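Local coordinates for periplasmic binding protein (Mycobacterium smegmatis, PDB 4MDY) that probably captures an iron-bearing solute outside the cell membrane and delivers it to an ABC transporter for uptake, at residues G174-L179 with G226-I231; D98-T103 with E117-V122. All coordinates share one frame; numbering follows the deposited sequence.

Contact 1 (G174-L179 with G226-I231); sequences GKKALL and GADVLI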
# COMPACT_ATOMS: atom_id res chain seq x y z
N GLY A 174 2.39 -24.38 -3.07
CA GLY A 174 1.10 -25.06 -2.96
C GLY A 174 0.33 -24.83 -1.66
O GLY A 174 -0.69 -25.48 -1.44
N LYS A 175 0.80 -23.92 -0.81
CA LYS A 175 0.10 -23.63 0.43
C LYS A 175 -0.88 -22.48 0.22
O LYS A 175 -0.53 -21.43 -0.31
CB LYS A 175 1.07 -23.31 1.56
CG LYS A 175 2.04 -24.44 1.89
CD LYS A 175 1.31 -25.72 2.28
CE LYS A 175 2.23 -26.71 2.99
NZ LYS A 175 3.44 -27.03 2.19
N LYS A 176 -2.12 -22.70 0.65
CA LYS A 176 -3.21 -21.77 0.39
C LYS A 176 -3.29 -20.70 1.46
O LYS A 176 -3.34 -21.00 2.66
CB LYS A 176 -4.52 -22.55 0.27
CG LYS A 176 -4.45 -23.59 -0.84
CD LYS A 176 -5.65 -24.51 -0.85
CE LYS A 176 -5.47 -25.60 -1.90
NZ LYS A 176 -6.68 -26.46 -1.98
N ALA A 177 -3.28 -19.45 1.02
CA ALA A 177 -3.19 -18.29 1.90
C ALA A 177 -4.39 -17.39 1.69
O ALA A 177 -4.89 -17.25 0.57
CB ALA A 177 -1.91 -17.52 1.63
N LEU A 178 -4.86 -16.80 2.79
CA LEU A 178 -5.83 -15.71 2.77
C LEU A 178 -5.24 -14.52 3.52
O LEU A 178 -4.56 -14.69 4.54
CB LEU A 178 -7.15 -16.13 3.41
CG LEU A 178 -8.05 -17.12 2.65
CD1 LEU A 178 -9.16 -17.62 3.56
CD2 LEU A 178 -8.64 -16.48 1.40
N LEU A 179 -5.52 -13.33 2.99
CA LEU A 179 -5.09 -12.09 3.59
C LEU A 179 -6.32 -11.35 4.10
O LEU A 179 -7.15 -10.88 3.32
CB LEU A 179 -4.35 -11.24 2.55
CG LEU A 179 -3.84 -9.89 3.05
CD1 LEU A 179 -2.81 -10.10 4.15
CD2 LEU A 179 -3.25 -9.08 1.90
N GLY A 226 -10.71 -23.54 4.29
CA GLY A 226 -10.07 -23.93 3.03
C GLY A 226 -8.60 -23.52 2.89
O GLY A 226 -7.94 -23.93 1.93
N ALA A 227 -8.10 -22.73 3.84
CA ALA A 227 -6.74 -22.18 3.76
C ALA A 227 -5.77 -22.90 4.70
O ALA A 227 -6.17 -23.42 5.75
CB ALA A 227 -6.75 -20.69 4.07
N ASP A 228 -4.51 -22.92 4.30
CA ASP A 228 -3.42 -23.47 5.11
C ASP A 228 -2.85 -22.43 6.09
O ASP A 228 -2.29 -22.79 7.13
CB ASP A 228 -2.30 -23.98 4.20
CG ASP A 228 -2.76 -25.13 3.33
OD1 ASP A 228 -3.33 -26.10 3.89
OD2 ASP A 228 -2.56 -25.07 2.10
N VAL A 229 -2.97 -21.15 5.75
CA VAL A 229 -2.51 -20.07 6.60
C VAL A 229 -3.42 -18.86 6.41
O VAL A 229 -3.82 -18.53 5.29
CB VAL A 229 -1.03 -19.69 6.30
CG1 VAL A 229 -0.83 -19.30 4.84
CG2 VAL A 229 -0.53 -18.58 7.21
N LEU A 230 -3.78 -18.22 7.53
CA LEU A 230 -4.55 -16.97 7.50
C LEU A 230 -3.66 -15.86 8.02
O LEU A 230 -3.06 -15.97 9.09
CB LEU A 230 -5.80 -17.06 8.39
CG LEU A 230 -6.74 -18.23 8.16
CD1 LEU A 230 -7.91 -18.13 9.13
CD2 LEU A 230 -7.24 -18.27 6.72
N ILE A 231 -3.58 -14.78 7.25
CA ILE A 231 -2.79 -13.62 7.61
C ILE A 231 -3.78 -12.52 7.97
O ILE A 231 -4.43 -11.96 7.10
CB ILE A 231 -1.88 -13.18 6.44
CG1 ILE A 231 -1.02 -14.36 5.97
CG2 ILE A 231 -1.00 -12.01 6.85
CD1 ILE A 231 -0.37 -14.15 4.62
O HOH W 1 -9.22 -24.96 -0.17
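The backbone N and O of Lys176 are held by Asp228, through its carboxylate and its own amide, where two parallel strands, 176-181 and 229-233, begin to pair inside a four-stranded parallel sheet. The amide of Lys176 gives an almost straight bond (177°) to Asp228 OD2, with N and OD2 2.8 Å apart; it meets the carboxylate oxygen on its anti side, slightly out of the carboxylate plane. With CG beside its own backbone N (chi1 -64°), Asp228 turns its carboxylate to the same residue as its amide. Lys176 O in turn accepts two N-H groups, from Asp228 N at 2.8 Å, tilted off the carbonyl plane, and from Val229 N, nearly in line with the C=O. Regular parallel pairing follows, with Leu178 N bonded to Val229 O and Ile231 N to Leu178 O. The Lys176 chain runs out extended over Gly226 O, which also takes a bond from a water, whereas Lys175 NZ turns to Gln171 O. On one face, Ala177 CB meets Val229 CG1, and Val229 also packs on Leu290 and Val293 of helix 279-294. On the other, Leu178 and Leu230 run alongside each other, and Leu178 CD1 sits 3.8 Å from Leu230 CD2 and 3.9 Å from Ala227 CB.

Contact 2 (D98-T103 with E117-V122); sequences DLIVAT and EIAPTV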
# COMPACT_ATOMS: atom_id res chain seq x y z
N ASP A 98 5.07 23.07 -6.92
CA ASP A 98 5.29 23.02 -8.37
C ASP A 98 4.96 21.64 -8.95
O ASP A 98 5.04 21.44 -10.16
CB ASP A 98 6.69 23.51 -8.76
CG ASP A 98 7.81 22.64 -8.21
OD1 ASP A 98 7.55 21.66 -7.48
OD2 ASP A 98 8.99 22.96 -8.52
N LEU A 99 4.60 20.68 -8.09
CA LEU A 99 4.05 19.40 -8.54
C LEU A 99 3.10 18.85 -7.48
O LEU A 99 3.42 18.85 -6.29
CB LEU A 99 5.16 18.37 -8.80
CG LEU A 99 4.68 17.03 -9.39
CD1 LEU A 99 4.19 17.18 -10.82
CD2 LEU A 99 5.79 15.99 -9.35
N ILE A 100 1.95 18.39 -7.93
CA ILE A 100 0.98 17.76 -7.06
C ILE A 100 0.82 16.32 -7.49
O ILE A 100 0.40 16.05 -8.62
CB ILE A 100 -0.38 18.49 -7.10
CG1 ILE A 100 -0.22 19.95 -6.65
CG2 ILE A 100 -1.39 17.79 -6.19
CD1 ILE A 100 -1.40 20.83 -7.00
N VAL A 101 1.15 15.39 -6.60
CA VAL A 101 0.99 13.98 -6.88
C VAL A 101 -0.28 13.48 -6.22
O VAL A 101 -0.41 13.50 -4.98
CB VAL A 101 2.21 13.18 -6.39
CG1 VAL A 101 2.05 11.71 -6.74
CG2 VAL A 101 3.49 13.72 -7.02
N ALA A 102 -1.22 13.03 -7.05
CA ALA A 102 -2.53 12.59 -6.58
C ALA A 102 -3.01 11.35 -7.35
O ALA A 102 -4.04 11.37 -8.01
CB ALA A 102 -3.54 13.72 -6.68
N THR A 103 -2.24 10.27 -7.22
CA THR A 103 -2.57 9.02 -7.90
C THR A 103 -3.46 8.13 -7.03
O THR A 103 -4.15 7.26 -7.54
CB THR A 103 -1.29 8.25 -8.28
OG1 THR A 103 -0.55 7.93 -7.10
CG2 THR A 103 -0.43 9.07 -9.21
N GLU A 117 -4.80 23.98 -12.00
CA GLU A 117 -4.70 25.43 -11.93
C GLU A 117 -3.58 25.86 -10.98
O GLU A 117 -3.00 26.93 -11.14
CB GLU A 117 -6.03 26.03 -11.48
CG GLU A 117 -6.14 27.51 -11.74
CD GLU A 117 -7.52 28.04 -11.40
OE1 GLU A 117 -7.99 27.80 -10.26
OE2 GLU A 117 -8.12 28.69 -12.27
N ILE A 118 -3.28 25.02 -9.99
CA ILE A 118 -2.25 25.32 -9.00
C ILE A 118 -0.88 24.92 -9.53
O ILE A 118 0.07 25.71 -9.49
CB ILE A 118 -2.53 24.62 -7.66
CG1 ILE A 118 -3.93 25.00 -7.15
CG2 ILE A 118 -1.47 24.98 -6.63
CD1 ILE A 118 -4.44 24.11 -6.04
N ALA A 119 -0.77 23.68 -10.00
CA ALA A 119 0.48 23.17 -10.52
C ALA A 119 0.24 21.92 -11.34
O ALA A 119 -0.83 21.31 -11.26
CB ALA A 119 1.45 22.87 -9.38
N PRO A 120 1.24 21.52 -12.14
CA PRO A 120 1.16 20.23 -12.80
C PRO A 120 0.77 19.13 -11.81
O PRO A 120 1.36 19.03 -10.73
CB PRO A 120 2.57 20.02 -13.33
CG PRO A 120 3.06 21.40 -13.61
CD PRO A 120 2.45 22.26 -12.52
N THR A 121 -0.23 18.34 -12.18
CA THR A 121 -0.84 17.38 -11.28
C THR A 121 -0.79 16.00 -11.92
O THR A 121 -1.16 15.83 -13.08
CB THR A 121 -2.29 17.81 -10.96
OG1 THR A 121 -2.27 19.04 -10.22
CG2 THR A 121 -3.02 16.75 -10.15
N VAL A 122 -0.30 15.03 -11.15
CA VAL A 122 -0.18 13.64 -11.61
C VAL A 122 -1.34 12.84 -11.05
O VAL A 122 -1.46 12.68 -9.83
CB VAL A 122 1.15 12.99 -11.15
CG1 VAL A 122 1.31 11.61 -11.78
CG2 VAL A 122 2.34 13.87 -11.50
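Ile100 O receives the amide of Val122 in a nearly linear bond, N to O 2.8 Å, and the CA-H of Thr121 closes on the same oxygen, with CA 3.2 Å from it. The two donors sit on successive residues of one strand, as expected where parallel strands pair. On the N-terminal side Ile100 N reaches Pro120 O, and on the C-terminal side Ala102 N reaches Val122 O at 2.8 Å, so the ladder uses both backbone groups of Ile100 and of Val122. At the start of the strand, Thr121 OG1 donates to Ala119 O at 2.9 Å, a bond within its own segment that ties the hydroxyl back across Pro120. Thr121 OG1, beside its own backbone N (chi1 -66°), thereby lies against CB and CD1 of Ile100.

Toward the start of the partner segment, Ile100 CD1 ends 4.0 Å from Ile118 CB, the two side chains roughly perpendicular. On the opposite face Leu99 swings back toward the partner strand: with CG anti to the backbone N (chi1 -175°), its CD1 comes to 3.4 Å from Pro120 O and also touches Val122 CG2. Val122 CG1 meets the methyl of Thr103 alongside.

The strands belong to a beta-alpha-beta unit. Its connecting helix 109-116 packs Leu115 on Ile100 and Thr121, while helix 134-144 rests Ile140 and Ala144 on Val122; strand 33-35 flanks 99-102 on its other edge.

Overall arrangement
Two separate parallel sheets are sampled here, one on each side of the chain's centre. Contact 2 comes first along the chain, pairing strand 99-102 with its near successor 121-123 at one edge of a three-stranded sheet; contact 1 follows, joining the two central strands of a four-stranded sheet that lie farther apart in sequence. Their centres are about 40 Å apart, their nearest atoms about 19 Å, and they share no strand. The long helix 148-168 lies between them in sequence. This two-lobed layout, with a helix linking the lobes, is consistent with the solute-binding protein 8 family, where ligand is typically held in the cleft between the lobes.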